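Local coordinates for protein KLLA0C04147p (Kluyveromyces lactis, PDB 5H2D) that binds ergosterol in its OSBP-related domain, the C-terminal part of a longer protein, and probably transfers sterols between membranes, at residues 40-45 with 64-68; 52-57 with 171-175; 75-81 with 112-116; 204-209 with 221-226. The contacts are given in a common frame with arbitrary orientation. Residue numbers count along the deposited sequence, not the author numbering.

Contact 1: residues 40-45 with 64-68; sequences RPSVSL and VSFNE
This is a loop-to-turn contact on the periphery of the OSBP-related domain, where the irregular chain 40-45 leads into helix 45-49 and wraps around the turn from Val64 to Asn67, closed by Asn67 N to Val64 O at 3.0 Å. Arg40 and Ser65 lie closest in the backbone, with CA atoms 5.4 Å apart. Val64 and Ser65 adopt a 3-10 conformation. Arg40 (m at chi1, t at chi2, m at chi3) sends NH1 to Val64 O, a 3.0 Å hydrogen bond. A very short bond of 2.4 Å runs from Ser65 OG to Pro41 O, which also accepts the weak Val43 N bond closing the inverse gamma turn centred on Ser42. The ring edge of Phe66 (chi1 m) meets Val43 O, 3.2 Å from Phe66 CZ. Its apolar partner is Leu45, with CB 3.6 Å from Phe66 CZ and CD1 over the ring face, 3.6 Å from the centroid, a CH-pi contact. Ser44 is the N-cap of the helix. The loop entering helix 45-49 thus packs on the turn before strand 67-68, beside the sterol pocket, with the Leu45 side chain about 4 Å from ergosterol.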
# COMPACT_ATOMS: atom_id res chain seq x y z
N ARG A 40 -19.80 -9.53 14.70
CA ARG A 40 -20.56 -8.53 13.97
C ARG A 40 -21.56 -9.28 13.09
O ARG A 40 -21.17 -10.25 12.43
CB ARG A 40 -19.65 -7.65 13.12
CG ARG A 40 -18.70 -6.76 13.92
CD ARG A 40 -17.68 -6.14 12.97
NE ARG A 40 -16.93 -7.18 12.26
CZ ARG A 40 -16.34 -7.01 11.07
NH1 ARG A 40 -16.41 -5.84 10.45
NH2 ARG A 40 -15.69 -8.02 10.50
N PRO A 41 -22.83 -8.90 13.09
CA PRO A 41 -23.80 -9.62 12.27
C PRO A 41 -23.47 -9.51 10.79
O PRO A 41 -22.86 -8.54 10.33
CB PRO A 41 -25.13 -8.94 12.60
CG PRO A 41 -24.74 -7.58 13.08
CD PRO A 41 -23.44 -7.76 13.80
N SER A 42 -23.87 -10.53 10.03
CA SER A 42 -23.62 -10.55 8.59
C SER A 42 -24.78 -9.89 7.86
O SER A 42 -25.56 -10.52 7.15
CB SER A 42 -23.40 -11.99 8.12
OG SER A 42 -24.44 -12.81 8.61
N VAL A 43 -24.89 -8.57 8.05
CA VAL A 43 -25.91 -7.79 7.36
C VAL A 43 -25.66 -7.81 5.86
O VAL A 43 -24.52 -7.82 5.39
CB VAL A 43 -25.94 -6.34 7.88
CG1 VAL A 43 -27.12 -5.58 7.27
CG2 VAL A 43 -25.98 -6.29 9.40
N SER A 44 -26.75 -7.83 5.08
CA SER A 44 -26.62 -7.86 3.63
C SER A 44 -26.09 -6.52 3.11
O SER A 44 -26.60 -5.46 3.48
CB SER A 44 -27.98 -8.20 3.01
OG SER A 44 -28.28 -7.40 1.88
N LEU A 45 -25.05 -6.57 2.27
CA LEU A 45 -24.47 -5.32 1.75
C LEU A 45 -25.48 -4.56 0.90
O LEU A 45 -25.58 -3.33 0.99
CB LEU A 45 -23.21 -5.63 0.94
CG LEU A 45 -22.44 -4.40 0.43
CD1 LEU A 45 -22.15 -3.44 1.57
CD2 LEU A 45 -21.13 -4.82 -0.26
N VAL A 64 -21.06 -1.45 11.42
CA VAL A 64 -19.71 -1.90 11.73
C VAL A 64 -19.35 -3.17 10.99
O VAL A 64 -18.16 -3.45 10.77
CB VAL A 64 -19.55 -2.08 13.26
CG1 VAL A 64 -20.35 -3.27 13.74
CG2 VAL A 64 -18.08 -2.24 13.60
N SER A 65 -20.34 -3.97 10.58
CA SER A 65 -20.09 -5.14 9.76
C SER A 65 -19.34 -4.80 8.47
O SER A 65 -18.69 -5.68 7.89
CB SER A 65 -21.41 -5.84 9.43
OG SER A 65 -22.06 -6.27 10.62
N PHE A 66 -19.43 -3.56 8.00
CA PHE A 66 -18.74 -3.18 6.77
C PHE A 66 -17.66 -2.15 7.04
O PHE A 66 -17.27 -1.39 6.13
CB PHE A 66 -19.75 -2.70 5.72
CG PHE A 66 -20.63 -3.80 5.23
CD1 PHE A 66 -20.08 -4.86 4.52
CD2 PHE A 66 -21.98 -3.83 5.52
CE1 PHE A 66 -20.86 -5.92 4.09
CE2 PHE A 66 -22.77 -4.88 5.09
CZ PHE A 66 -22.20 -5.93 4.38
N ASN A 67 -17.15 -2.12 8.27
CA ASN A 67 -15.97 -1.35 8.63
C ASN A 67 -14.84 -2.30 9.00
O ASN A 67 -15.07 -3.43 9.44
CB ASN A 67 -16.23 -0.43 9.83
CG ASN A 67 -17.18 0.72 9.52
OD1 ASN A 67 -17.85 1.22 10.41
ND2 ASN A 67 -17.21 1.15 8.27
N GLU A 68 -13.60 -1.83 8.84
CA GLU A 68 -12.43 -2.59 9.25
C GLU A 68 -11.55 -1.71 10.14
O GLU A 68 -11.35 -0.54 9.82
CB GLU A 68 -11.63 -3.03 8.00
CG GLU A 68 -10.44 -3.89 8.29
CD GLU A 68 -9.70 -4.26 7.01
OE1 GLU A 68 -8.69 -3.60 6.68
OE2 GLU A 68 -10.14 -5.20 6.34

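Contact 2: residues 52-57 with 171-175; sequences MVGKDM and SKFNG. With ERG (ergosterol), chain B.
A loop with no regular secondary structure bonds to a strand here almost as another strand would. The strand is the end of 161-173, part of the large curled antiparallel sheet of the OSBP-related domain, and the segment 52-57 runs against it in the opposite direction. The CA register pairs Val53 with Gly175 (5.1 Å), Gly54 with Asn174 (5.2 Å) and Asp56 with Lys172 (4.9 Å). A type II turn from Met52 to Lys55, closed by Lys55 N to Met52 O at 3.2 Å, brings Gly54 N and Lys55 O to face Phe173. Gly54 occupies its third position at phi/psi 83/-1, where a side chain would clash with the preceding carbonyl. Two backbone bonds follow: Gly54 N to Phe173 O at 2.8 Å and Phe173 N to Lys55 O at 3.2 Å.

Val53 (chi1 t) brings CG2 to 4.1 Å from Phe173 CE2; Trp46 and Leu49 of helix 45-49 also touch the Phe173 side chain. Farther along, the hydroxyl of Ser171 (chi1 p) replaces a backbone partner. Its OG accepts from Met57 N at 2.9 Å and donates a weak bond to Asp56 OD2 at 3.1 Å, while Asp56 OD1 is bonded to Thr58 N. Met57, a residue of the ligand pocket with chi values t, t and p, places SD 3.6 Å from C16 of ergosterol.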
# COMPACT_ATOMS: atom_id res chain seq x y z
N MET A 52 -28.21 4.35 -0.90
CA MET A 52 -27.09 5.29 -1.03
C MET A 52 -26.47 5.19 -2.42
O MET A 52 -25.25 5.30 -2.58
CB MET A 52 -26.06 5.06 0.07
CG MET A 52 -26.63 5.31 1.45
SD MET A 52 -25.45 5.11 2.79
CE MET A 52 -25.02 3.39 2.56
N VAL A 53 -27.31 5.00 -3.43
CA VAL A 53 -26.79 4.85 -4.78
C VAL A 53 -26.13 6.15 -5.23
O VAL A 53 -26.62 7.25 -4.94
CB VAL A 53 -27.92 4.43 -5.74
CG1 VAL A 53 -27.38 4.21 -7.13
CG2 VAL A 53 -28.59 3.16 -5.22
N GLY A 54 -25.00 6.02 -5.92
CA GLY A 54 -24.25 7.17 -6.39
C GLY A 54 -23.32 7.80 -5.39
O GLY A 54 -22.63 8.77 -5.74
N LYS A 55 -23.25 7.30 -4.15
CA LYS A 55 -22.41 7.91 -3.13
C LYS A 55 -20.99 7.37 -3.17
O LYS A 55 -20.71 6.28 -3.69
CB LYS A 55 -22.99 7.71 -1.73
CG LYS A 55 -24.09 8.69 -1.33
CD LYS A 55 -25.36 8.40 -2.12
CE LYS A 55 -26.54 9.22 -1.61
NZ LYS A 55 -27.85 8.70 -2.13
N ASP A 56 -20.08 8.16 -2.60
CA ASP A 56 -18.68 7.85 -2.39
C ASP A 56 -18.52 7.05 -1.10
O ASP A 56 -19.39 7.05 -0.22
CB ASP A 56 -17.90 9.17 -2.32
CG ASP A 56 -16.41 8.97 -2.22
OD1 ASP A 56 -15.91 8.83 -1.08
OD2 ASP A 56 -15.73 8.98 -3.27
N MET A 57 -17.40 6.33 -0.99
CA MET A 57 -17.12 5.58 0.23
C MET A 57 -17.12 6.49 1.46
O MET A 57 -17.59 6.09 2.53
CB MET A 57 -15.77 4.87 0.08
CG MET A 57 -15.07 4.53 1.37
SD MET A 57 -13.58 3.59 1.00
CE MET A 57 -12.41 4.89 0.56
N SER A 171 -13.83 6.75 -5.43
CA SER A 171 -14.75 5.63 -5.35
C SER A 171 -16.17 6.04 -5.72
O SER A 171 -16.55 7.21 -5.62
CB SER A 171 -14.76 5.01 -3.94
OG SER A 171 -15.34 5.91 -3.01
N LYS A 172 -16.96 5.04 -6.11
CA LYS A 172 -18.32 5.30 -6.56
C LYS A 172 -19.13 4.02 -6.55
O LYS A 172 -18.73 3.03 -7.16
CB LYS A 172 -18.31 5.90 -7.97
CG LYS A 172 -19.70 6.11 -8.57
CD LYS A 172 -20.46 7.16 -7.80
CE LYS A 172 -21.13 8.14 -8.76
NZ LYS A 172 -20.13 8.82 -9.64
N PHE A 173 -20.28 4.04 -5.87
CA PHE A 173 -21.24 2.94 -5.93
C PHE A 173 -22.30 3.32 -6.96
O PHE A 173 -23.02 4.30 -6.76
CB PHE A 173 -21.88 2.66 -4.58
CG PHE A 173 -22.96 1.63 -4.64
CD1 PHE A 173 -22.67 0.34 -5.06
CD2 PHE A 173 -24.27 1.94 -4.30
CE1 PHE A 173 -23.68 -0.63 -5.14
CE2 PHE A 173 -25.27 0.98 -4.38
CZ PHE A 173 -24.97 -0.29 -4.79
N ASN A 174 -22.40 2.55 -8.04
CA ASN A 174 -23.28 2.90 -9.15
C ASN A 174 -24.63 2.18 -9.10
O ASN A 174 -25.37 2.19 -10.10
CB ASN A 174 -22.59 2.64 -10.50
CG ASN A 174 -22.36 1.16 -10.80
OD1 ASN A 174 -22.74 0.29 -10.04
ND2 ASN A 174 -21.77 0.89 -11.96
N GLY A 175 -24.98 1.57 -7.98
CA GLY A 175 -26.20 0.80 -7.87
C GLY A 175 -26.03 -0.67 -8.18
O GLY A 175 -26.91 -1.47 -7.84
C1 ERG B . -5.93 -1.63 -2.81
C2 ERG B . -4.41 -1.61 -2.71
C3 ERG B . -3.97 -0.17 -2.66
C4 ERG B . -4.59 0.54 -1.46
C5 ERG B . -6.01 0.37 -1.39
C6 ERG B . -6.78 1.39 -0.85
C7 ERG B . -8.17 1.30 -0.69
C8 ERG B . -8.86 0.13 -1.06
C9 ERG B . -8.15 -0.84 -1.82
C10 ERG B . -6.61 -0.89 -1.64
C11 ERG B . -8.80 -2.29 -1.78
C12 ERG B . -10.33 -2.27 -1.80
C13 ERG B . -10.81 -1.35 -0.66
C14 ERG B . -10.30 0.06 -1.03
C15 ERG B . -11.03 0.93 -0.03
C16 ERG B . -12.44 0.27 0.09
C17 ERG B . -12.32 -1.07 -0.69
C18 ERG B . -10.36 -1.84 0.73
C19 ERG B . -6.33 -1.67 -0.32
C20 ERG B . -13.28 -2.11 -0.07
C21 ERG B . -13.19 -3.49 -0.70
C22 ERG B . -14.68 -1.55 -0.27
C23 ERG B . -15.51 -1.13 0.90
C24 ERG B . -16.90 -0.55 0.67
C25 ERG B . -17.85 -1.13 1.73
C26 ERG B . -17.91 -2.65 1.54
C27 ERG B . -19.28 -0.59 1.58
C28 ERG B . -16.77 0.96 0.80
O1 ERG B . -2.50 -0.08 -2.61

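Contact 3: residues 75-81 with 112-116; sequences RVAEDLE and STVKR. With ERG (ergosterol), chain B.
Ser112, in a 3-10 segment, faces Glu78, in the 3-10 turn that follows helix 72-77, with CA atoms 7.8 Å apart. With chi1 p, Ser112 OG donates to water 4 (2.8 Å), which donates to Glu78 O (2.8 Å) and Glu81 OE1 (2.7 Å); Glu81 OE2 is held by Asn321. Water 2 donates to Ser112 OG (3.1 Å) and accepts from Arg75 NE (2.9 Å). Thr113 opens a type II turn ending at Arg116, and its CA is 4.0 Å from Arg75 NH2. Water 1 lies 2.8 Å from Thr113 O, 2.9 Å from Arg116 O and 2.9 Å from Arg75 NH2. Val114 and Lys115 carry the chain round the turn, Lys115 with positive phi.

Arg116 (m, t, p, then 180°) reaches back to Glu78 in a bidentate salt bridge, NH1 to OE1 and NH2 to OE2, both 2.9 Å, while NH1 also bonds Ser112 O at 3.0 Å. Arg75, curled with three m angles, lays its guanidinium flat on that of Arg116, centres 3.6 Å apart and planes at 20°. Arg75 NE also forms a salt bridge with Glu78 OE2 at 3.2 Å. Beside this network lies ergosterol, its C18 3.7 Å from Arg75 NH1. Two stacked cations are tolerable because Glu78 bridges both and Glu68 does so too: a buried, charge-compensated, hydrated wall for a largely apolar ligand.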
# COMPACT_ATOMS: atom_id res chain seq x y z
N ARG A 75 -3.60 0.33 5.03
CA ARG A 75 -3.82 -0.46 3.82
C ARG A 75 -2.76 -0.17 2.78
O ARG A 75 -2.33 -1.07 2.05
CB ARG A 75 -5.21 -0.19 3.24
CG ARG A 75 -6.35 -0.64 4.13
CD ARG A 75 -6.24 -2.11 4.54
NE ARG A 75 -6.40 -3.03 3.41
CZ ARG A 75 -7.57 -3.53 3.01
NH1 ARG A 75 -8.69 -3.25 3.67
NH2 ARG A 75 -7.60 -4.34 1.96
N VAL A 76 -2.34 1.09 2.66
CA VAL A 76 -1.29 1.43 1.71
C VAL A 76 0.04 0.80 2.12
O VAL A 76 0.83 0.39 1.26
CB VAL A 76 -1.19 2.96 1.56
CG1 VAL A 76 0.03 3.33 0.74
CG2 VAL A 76 -2.47 3.50 0.91
N ALA A 77 0.30 0.68 3.43
CA ALA A 77 1.51 -0.01 3.87
C ALA A 77 1.51 -1.49 3.49
O ALA A 77 2.59 -2.10 3.44
CB ALA A 77 1.68 0.14 5.38
N GLU A 78 0.34 -2.09 3.24
CA GLU A 78 0.32 -3.47 2.79
C GLU A 78 0.94 -3.65 1.41
O GLU A 78 1.14 -4.80 0.99
CB GLU A 78 -1.12 -4.01 2.84
CG GLU A 78 -1.65 -4.08 4.29
CD GLU A 78 -3.04 -4.72 4.43
OE1 GLU A 78 -3.24 -5.87 3.96
OE2 GLU A 78 -3.92 -4.09 5.04
N ASP A 79 1.25 -2.56 0.70
CA ASP A 79 2.09 -2.66 -0.50
C ASP A 79 3.39 -3.39 -0.20
O ASP A 79 3.99 -3.99 -1.09
CB ASP A 79 2.49 -1.27 -1.04
CG ASP A 79 1.37 -0.52 -1.72
OD1 ASP A 79 0.31 -1.11 -2.06
OD2 ASP A 79 1.59 0.70 -1.92
N LEU A 80 3.83 -3.33 1.05
CA LEU A 80 5.16 -3.80 1.42
C LEU A 80 5.19 -5.25 1.88
O LEU A 80 6.26 -5.72 2.28
CB LEU A 80 5.72 -2.90 2.54
CG LEU A 80 5.80 -1.43 2.16
CD1 LEU A 80 6.41 -0.63 3.29
CD2 LEU A 80 6.61 -1.26 0.86
N GLU A 81 4.06 -5.96 1.85
CA GLU A 81 4.02 -7.29 2.45
C GLU A 81 5.10 -8.20 1.85
O GLU A 81 5.73 -8.98 2.58
CB GLU A 81 2.64 -7.93 2.27
CG GLU A 81 2.55 -9.31 2.89
CD GLU A 81 1.13 -9.89 2.88
OE1 GLU A 81 0.19 -9.18 2.47
OE2 GLU A 81 0.96 -11.05 3.28
N SER A 112 -3.96 -9.78 -0.43
CA SER A 112 -4.45 -9.37 0.88
C SER A 112 -5.79 -8.66 0.82
O SER A 112 -6.40 -8.48 1.88
CB SER A 112 -3.43 -8.45 1.56
OG SER A 112 -3.23 -7.28 0.79
N THR A 113 -6.28 -8.28 -0.36
CA THR A 113 -7.57 -7.59 -0.45
C THR A 113 -8.75 -8.55 -0.43
O THR A 113 -9.88 -8.14 -0.12
CB THR A 113 -7.65 -6.70 -1.71
OG1 THR A 113 -7.66 -7.50 -2.90
CG2 THR A 113 -6.47 -5.74 -1.77
N VAL A 114 -8.52 -9.83 -0.72
CA VAL A 114 -9.61 -10.79 -0.75
C VAL A 114 -10.20 -10.97 0.65
O VAL A 114 -9.49 -10.92 1.66
CB VAL A 114 -9.11 -12.13 -1.32
CG1 VAL A 114 -10.22 -13.15 -1.34
CG2 VAL A 114 -8.57 -11.90 -2.72
N LYS A 115 -11.51 -11.18 0.71
CA LYS A 115 -12.26 -11.49 1.93
C LYS A 115 -12.32 -10.33 2.92
O LYS A 115 -12.70 -10.54 4.08
CB LYS A 115 -11.71 -12.73 2.64
CG LYS A 115 -11.93 -14.02 1.86
CD LYS A 115 -11.72 -15.24 2.74
CE LYS A 115 -10.25 -15.45 3.08
NZ LYS A 115 -9.49 -16.17 2.01
N ARG A 116 -11.96 -9.12 2.51
CA ARG A 116 -12.09 -7.94 3.37
C ARG A 116 -13.00 -6.93 2.68
O ARG A 116 -12.57 -5.90 2.18
CB ARG A 116 -10.70 -7.37 3.70
CG ARG A 116 -9.91 -8.29 4.62
CD ARG A 116 -8.42 -8.06 4.44
NE ARG A 116 -8.01 -6.84 5.11
CZ ARG A 116 -6.76 -6.39 5.12
NH1 ARG A 116 -5.81 -7.07 4.47
NH2 ARG A 116 -6.47 -5.27 5.77
C1 ERG B . -5.93 -1.63 -2.81
C2 ERG B . -4.41 -1.61 -2.71
C3 ERG B . -3.97 -0.17 -2.66
C4 ERG B . -4.59 0.54 -1.46
C5 ERG B . -6.01 0.37 -1.39
C6 ERG B . -6.78 1.39 -0.85
C7 ERG B . -8.17 1.30 -0.69
C8 ERG B . -8.86 0.13 -1.06
C9 ERG B . -8.15 -0.84 -1.82
C10 ERG B . -6.61 -0.89 -1.64
C11 ERG B . -8.80 -2.29 -1.78
C12 ERG B . -10.33 -2.27 -1.80
C13 ERG B . -10.81 -1.35 -0.66
C14 ERG B . -10.30 0.06 -1.03
C15 ERG B . -11.03 0.93 -0.03
C16 ERG B . -12.44 0.27 0.09
C17 ERG B . -12.32 -1.07 -0.69
C18 ERG B . -10.36 -1.84 0.73
C19 ERG B . -6.33 -1.67 -0.32
C20 ERG B . -13.28 -2.11 -0.07
C21 ERG B . -13.19 -3.49 -0.70
C22 ERG B . -14.68 -1.55 -0.27
C23 ERG B . -15.51 -1.13 0.90
C24 ERG B . -16.90 -0.55 0.67
C25 ERG B . -17.85 -1.13 1.73
C26 ERG B . -17.91 -2.65 1.54
C27 ERG B . -19.28 -0.59 1.58
C28 ERG B . -16.77 0.96 0.80
O1 ERG B . -2.50 -0.08 -2.61
O HOH W 1 -10.03 -5.47 0.78
O HOH W 2 -4.76 -4.68 1.66
O HOH W 3 -11.28 -3.84 3.58
O HOH W 4 -0.41 -7.11 0.77

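Contact 4: residues 204-209 with 221-226; sequences KKPNNQ and DNYGDV. With ERG (ergosterol), chain B.
The hairpin formed by strands 207-211 and 219-230 presents two differently used faces. Locally the strands run at 150° with axes 4.6 Å apart. Asn207-Tyr223 and Gln209-Asp221 are antiparallel hydrogen-bonded pairs, with Tyr223 N to Asn207 O at 2.9 Å and Gln209 N to Asp221 O at 2.7 Å; Asn208-Asn222 is the non-hydrogen-bonded pair between them, CA atoms only 4.2 Å apart.

On the face of Asn207 and Gln209, Tyr223 takes chi1 p and chi2 -85°, so its ring folds back over Asn207 (chi1 m), whose CB lies 3.7 Å from the centroid in a CH-pi contact. Gln209, p then t, extends NE2 to Asp221 OD2 (3.0 Å). On the other face Asn208, with an off-rotamer chi1 of -10°, gives ND2 to Asn222 OD1 (2.8 Å, Asn222 chi1 m); Asn208 OD1 bonds His182 and lies 3.7 Å from C9 of ergosterol. Gly224 forms a corner, after which Val226 CG2 packs 3.9 Å from Pro206 CD. Lys205, m and then fully extended, is salt-bridged to Asp79 and donates from NZ to the sterol O1 at 2.8 Å. Lys205 thus takes the hydroxyl while Asn208 of the hairpin lines the sterol pocket beside the rings.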
# COMPACT_ATOMS: atom_id res chain seq x y z
N LYS A 204 0.97 3.35 -12.12
CA LYS A 204 -0.25 3.53 -11.35
C LYS A 204 -0.89 2.19 -11.05
O LYS A 204 -0.80 1.24 -11.84
CB LYS A 204 -1.26 4.42 -12.08
CG LYS A 204 -0.76 5.83 -12.28
CD LYS A 204 -1.82 6.73 -12.85
CE LYS A 204 -1.37 8.18 -12.78
NZ LYS A 204 -2.48 9.12 -13.10
N LYS A 205 -1.55 2.11 -9.90
CA LYS A 205 -2.12 0.87 -9.41
C LYS A 205 -3.41 0.52 -10.16
O LYS A 205 -4.09 1.40 -10.70
CB LYS A 205 -2.40 0.99 -7.91
CG LYS A 205 -1.13 1.10 -7.07
CD LYS A 205 -1.46 1.39 -5.61
CE LYS A 205 -0.21 1.36 -4.75
NZ LYS A 205 -0.52 1.73 -3.33
N PRO A 206 -3.77 -0.75 -10.19
CA PRO A 206 -5.01 -1.16 -10.87
C PRO A 206 -6.24 -0.69 -10.11
O PRO A 206 -6.18 -0.29 -8.95
CB PRO A 206 -4.90 -2.69 -10.89
CG PRO A 206 -4.11 -3.00 -9.64
CD PRO A 206 -3.08 -1.90 -9.58
N ASN A 207 -7.38 -0.75 -10.79
CA ASN A 207 -8.66 -0.49 -10.15
C ASN A 207 -9.10 -1.68 -9.29
O ASN A 207 -8.66 -2.81 -9.48
CB ASN A 207 -9.74 -0.22 -11.20
CG ASN A 207 -9.30 0.79 -12.20
OD1 ASN A 207 -8.81 1.85 -11.84
ND2 ASN A 207 -9.45 0.46 -13.49
N ASN A 208 -9.98 -1.40 -8.33
CA ASN A 208 -10.65 -2.47 -7.60
C ASN A 208 -12.15 -2.24 -7.67
O ASN A 208 -12.63 -1.13 -7.90
CB ASN A 208 -10.23 -2.54 -6.11
CG ASN A 208 -9.05 -1.66 -5.80
OD1 ASN A 208 -9.22 -0.54 -5.33
ND2 ASN A 208 -7.84 -2.17 -6.06
N GLN A 209 -12.91 -3.31 -7.47
CA GLN A 209 -14.35 -3.15 -7.38
C GLN A 209 -14.90 -4.22 -6.45
O GLN A 209 -14.32 -5.30 -6.30
CB GLN A 209 -15.02 -3.23 -8.75
CG GLN A 209 -14.77 -4.55 -9.45
CD GLN A 209 -15.43 -4.64 -10.82
OE1 GLN A 209 -16.28 -3.82 -11.17
NE2 GLN A 209 -15.04 -5.64 -11.60
N ASP A 221 -12.64 -7.58 -6.41
CA ASP A 221 -11.99 -7.85 -7.68
C ASP A 221 -11.03 -6.71 -7.99
O ASP A 221 -11.33 -5.54 -7.74
CB ASP A 221 -13.03 -7.98 -8.81
CG ASP A 221 -12.40 -8.21 -10.16
OD1 ASP A 221 -11.40 -8.95 -10.23
OD2 ASP A 221 -12.91 -7.64 -11.15
N ASN A 222 -9.88 -7.06 -8.52
CA ASN A 222 -8.93 -6.07 -9.01
C ASN A 222 -8.80 -6.24 -10.51
O ASN A 222 -8.76 -7.36 -11.02
CB ASN A 222 -7.58 -6.24 -8.29
CG ASN A 222 -7.72 -6.08 -6.80
OD1 ASN A 222 -7.94 -4.97 -6.31
ND2 ASN A 222 -7.63 -7.18 -6.05
N TYR A 223 -8.80 -5.12 -11.24
CA TYR A 223 -8.89 -5.21 -12.69
C TYR A 223 -8.21 -4.01 -13.32
O TYR A 223 -8.02 -2.97 -12.69
CB TYR A 223 -10.36 -5.28 -13.14
CG TYR A 223 -11.11 -3.97 -12.98
CD1 TYR A 223 -11.71 -3.63 -11.78
CD2 TYR A 223 -11.21 -3.08 -14.04
CE1 TYR A 223 -12.40 -2.43 -11.63
CE2 TYR A 223 -11.88 -1.88 -13.92
CZ TYR A 223 -12.48 -1.56 -12.71
OH TYR A 223 -13.15 -0.36 -12.60
N GLY A 224 -7.87 -4.15 -14.59
CA GLY A 224 -7.32 -3.07 -15.38
C GLY A 224 -5.89 -3.32 -15.81
O GLY A 224 -5.25 -4.30 -15.43
N ASP A 225 -5.40 -2.41 -16.64
CA ASP A 225 -4.05 -2.49 -17.16
C ASP A 225 -3.12 -1.57 -16.37
O ASP A 225 -3.51 -0.48 -15.95
CB ASP A 225 -4.01 -2.12 -18.64
CG ASP A 225 -4.79 -3.10 -19.50
OD1 ASP A 225 -4.58 -4.33 -19.35
OD2 ASP A 225 -5.61 -2.65 -20.32
N VAL A 226 -1.89 -2.04 -16.17
CA VAL A 226 -0.85 -1.29 -15.49
C VAL A 226 0.37 -1.25 -16.39
O VAL A 226 0.72 -2.26 -17.01
CB VAL A 226 -0.49 -1.95 -14.14
CG1 VAL A 226 0.74 -1.28 -13.53
CG2 VAL A 226 -1.69 -1.89 -13.19
C1 ERG B . -5.93 -1.63 -2.81
C2 ERG B . -4.41 -1.61 -2.71
C3 ERG B . -3.97 -0.17 -2.66
C4 ERG B . -4.59 0.54 -1.46
C5 ERG B . -6.01 0.37 -1.39
C6 ERG B . -6.78 1.39 -0.85
C7 ERG B . -8.17 1.30 -0.69
C8 ERG B . -8.86 0.13 -1.06
C9 ERG B . -8.15 -0.84 -1.82
C10 ERG B . -6.61 -0.89 -1.64
C11 ERG B . -8.80 -2.29 -1.78
C12 ERG B . -10.33 -2.27 -1.80
C13 ERG B . -10.81 -1.35 -0.66
C14 ERG B . -10.30 0.06 -1.03
C15 ERG B . -11.03 0.93 -0.03
C16 ERG B . -12.44 0.27 0.09
C17 ERG B . -12.32 -1.07 -0.69
C18 ERG B . -10.36 -1.84 0.73
C19 ERG B . -6.33 -1.67 -0.32
C20 ERG B . -13.28 -2.11 -0.07
C21 ERG B . -13.19 -3.49 -0.70
C22 ERG B . -14.68 -1.55 -0.27
C23 ERG B . -15.51 -1.13 0.90
C24 ERG B . -16.90 -0.55 0.67
C25 ERG B . -17.85 -1.13 1.73
C26 ERG B . -17.91 -2.65 1.54
C27 ERG B . -19.28 -0.59 1.58
C28 ERG B . -16.77 0.96 0.80
O1 ERG B . -2.50 -0.08 -2.61

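From the N terminus, contact 1 closes a short loop around helix 45-49, joining the approach to that helix to the start of strand 67-68. Contact 2 opens within that loop and crosses it, reaching forward 114 residues to bind the loop 52-57 to the large sheet. Within its span lies contact 3, which ties helix 72-77 to the loop after helix 95-108; Glu68 of contact 1 joins it by salt bridges to Arg75 and Arg116. Contact 4 follows in series as a local hairpin, meeting contact 3 through Asp79 and Lys205. Contacts 2 and 4 use the same sheet. Contacts 2, 3 and 4 supply pocket residues and Leu45 of contact 1 also touches ergosterol: segments distant in sequence assemble around one ligand.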